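PDB 3UKT: novel protein similar to vertebrate potassium voltage-gated channel, subfamily H (Eag-related) family from Danio rerio, which probably forms the pore of a voltage-gated, delayed-rectifier potassium channel, of which this chain is a piece holding the cyclic nucleotide-binding homology region. Local coordinates for residues S101-G106 and C168-I173. Sequence-based numbering, arbitrary orientation.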
loop_
_atom_site.group_PDB
_atom_site.type_symbol
_atom_site.label_atom_id
_atom_site.label_comp_id
_atom_site.label_asym_id
_atom_site.label_seq_id
_atom_site.Cartn_x
_atom_site.Cartn_y
_atom_site.Cartn_z
ATOM N N SER A 101 9.658 8.502 -8.234
ATOM C CA SER A 101 8.755 9.638 -8.352
ATOM C C SER A 101 9.524 10.886 -8.789
ATOM O O SER A 101 10.681 11.080 -8.392
ATOM C CB SER A 101 8.067 9.926 -7.017
ATOM O OG SER A 101 7.051 10.912 -7.168
ATOM N N PHE A 102 8.876 11.714 -9.608
ATOM C CA PHE A 102 9.359 13.047 -9.914
ATOM C C PHE A 102 8.905 13.963 -8.800
ATOM O O PHE A 102 7.872 13.729 -8.197
ATOM C CB PHE A 102 8.771 13.574 -11.227
ATOM C CG PHE A 102 9.321 12.912 -12.451
ATOM C CD1 PHE A 102 8.873 13.282 -13.707
ATOM C CD2 PHE A 102 10.290 11.923 -12.356
ATOM C CE1 PHE A 102 9.380 12.673 -14.852
ATOM C CE2 PHE A 102 10.807 11.318 -13.493
ATOM C CZ PHE A 102 10.349 11.690 -14.744
ATOM N N CYS A 103 9.691 15.000 -8.539
ATOM C CA CYS A 103 9.333 16.047 -7.606
ATOM C C CYS A 103 9.507 17.385 -8.266
ATOM O O CYS A 103 10.473 17.615 -8.982
ATOM C CB CYS A 103 10.242 16.018 -6.393
ATOM S SG CYS A 103 9.751 14.799 -5.240
ATOM N N ALA A 104 8.567 18.273 -7.994
ATOM C CA ALA A 104 8.552 19.603 -8.581
ATOM C C ALA A 104 9.175 20.536 -7.553
ATOM O O ALA A 104 9.168 20.224 -6.352
ATOM C CB ALA A 104 7.111 20.001 -8.882
ATOM N N PRO A 105 9.749 21.668 -8.010
ATOM C CA PRO A 105 10.404 22.579 -7.071
ATOM C C PRO A 105 9.399 22.982 -6.018
ATOM O O PRO A 105 8.241 23.251 -6.358
ATOM C CB PRO A 105 10.766 23.789 -7.941
ATOM C CG PRO A 105 10.875 23.240 -9.324
ATOM C CD PRO A 105 9.862 22.130 -9.407
ATOM N N GLY A 106 9.824 23.018 -4.757
ATOM C CA GLY A 106 8.914 23.344 -3.675
ATOM C C GLY A 106 8.146 22.166 -3.096
ATOM O O GLY A 106 7.599 22.251 -1.994
ATOM N N CYS A 168 12.914 17.106 -9.689
ATOM C CA CYS A 168 13.738 16.005 -9.193
ATOM C C CYS A 168 13.197 14.677 -9.644
ATOM O O CYS A 168 11.985 14.514 -9.802
ATOM C CB CYS A 168 13.778 15.999 -7.667
ATOM S SG CYS A 168 14.926 17.133 -6.936
ATOM N N ASP A 169 14.091 13.723 -9.828
ATOM C CA ASP A 169 13.696 12.335 -10.011
ATOM C C ASP A 169 14.332 11.502 -8.891
ATOM O O ASP A 169 15.544 11.563 -8.659
ATOM C CB ASP A 169 14.104 11.827 -11.390
ATOM C CG ASP A 169 13.407 10.524 -11.755
ATOM O OD1 ASP A 169 12.283 10.257 -11.247
ATOM O OD2 ASP A 169 13.985 9.752 -12.549
ATOM N N LEU A 170 13.497 10.755 -8.178
ATOM C CA LEU A 170 13.933 10.015 -7.000
ATOM C C LEU A 170 13.634 8.558 -7.179
ATOM O O LEU A 170 12.638 8.200 -7.830
ATOM C CB LEU A 170 13.163 10.477 -5.770
ATOM C CG LEU A 170 13.192 11.987 -5.523
ATOM C CD1 LEU A 170 11.909 12.422 -4.855
ATOM C CD2 LEU A 170 14.386 12.360 -4.687
ATOM N N GLN A 171 14.484 7.712 -6.601
ATOM C CA GLN A 171 14.154 6.303 -6.438
ATOM C C GLN A 171 14.037 6.037 -4.967
ATOM O O GLN A 171 14.633 6.749 -4.159
ATOM C CB GLN A 171 15.254 5.411 -7.020
ATOM C CG GLN A 171 15.159 5.244 -8.503
ATOM C CD GLN A 171 16.409 4.630 -9.090
ATOM O OE1 GLN A 171 17.232 4.035 -8.375
ATOM N NE2 GLN A 171 16.582 4.802 -10.399
ATOM N N TYR A 172 13.279 5.015 -4.603
ATOM C CA TYR A 172 13.200 4.656 -3.201
ATOM C C TYR A 172 12.804 3.204 -2.980
ATOM O O TYR A 172 12.339 2.516 -3.897
ATOM C CB TYR A 172 12.235 5.578 -2.481
ATOM C CG TYR A 172 10.778 5.439 -2.908
ATOM C CD1 TYR A 172 9.925 4.497 -2.306
ATOM C CD2 TYR A 172 10.247 6.282 -3.879
ATOM C CE1 TYR A 172 8.591 4.392 -2.702
ATOM C CE2 TYR A 172 8.933 6.179 -4.288
ATOM C CZ TYR A 172 8.105 5.261 -3.701
ATOM O OH TYR A 172 6.794 5.215 -4.151
ATOM N N ILE A 173 12.987 2.752 -1.748
ATOM C CA ILE A 173 12.540 1.426 -1.302
ATOM C C ILE A 173 11.908 1.639 0.054
ATOM O O ILE A 173 12.504 2.269 0.924
ATOM C CB ILE A 173 13.752 0.489 -1.072
ATOM C CG1 ILE A 173 14.680 0.504 -2.284
ATOM C CG2 ILE A 173 13.299 -0.910 -0.724
ATOM C CD1 ILE A 173 15.544 -0.774 -2.432
#
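S101 with L170, and two residues further along C103 with C168, form the hydrogen-bonded pairs of an antiparallel ladder between residues 101-103 and 168-170. S101 N donates to L170 O at 3.0 Å, and L170 N returns a bond to S101 O at 2.8 Å. The second pair is bonded from C103 N to C168 O (2.7 Å) and from C168 N to C103 O. F102 and D169 make the non-hydrogen-bonded pair between them, and there F102 CA directs a CA-H...O contact at C168 O (3.0 Å).

The apolar contacts lie on the face shared by C103, C168 and L170. C103 CB meets C168 CB at 3.8 Å, while C103 SG, anti to its own carbonyl carbon (chi1 -81°), reaches the CD1 branch of L170. M127 of strand 127-131 touches both C168 and L170 here. On the other face the carboxylate of D169 stands beside the F102 ring, their planes 88° apart; the modelled approach is too tight for its closeness to be trusted.

S101 OG bonds to F102 O from above the carbonyl plane, at 3.1 Å, and is also hydrogen-bonded to L13 N. Strand 168-174 is bonded on its other side to strand 118-122 through Q171 and F121; 99-103 is an outermost strand of this sheet within the chain, and F102 also bonds through its backbone to R11. Pairing of the first strand of the roll with the last, which leads into helix 175-184, is characteristic of the beta-roll of cyclic nucleotide-binding domains.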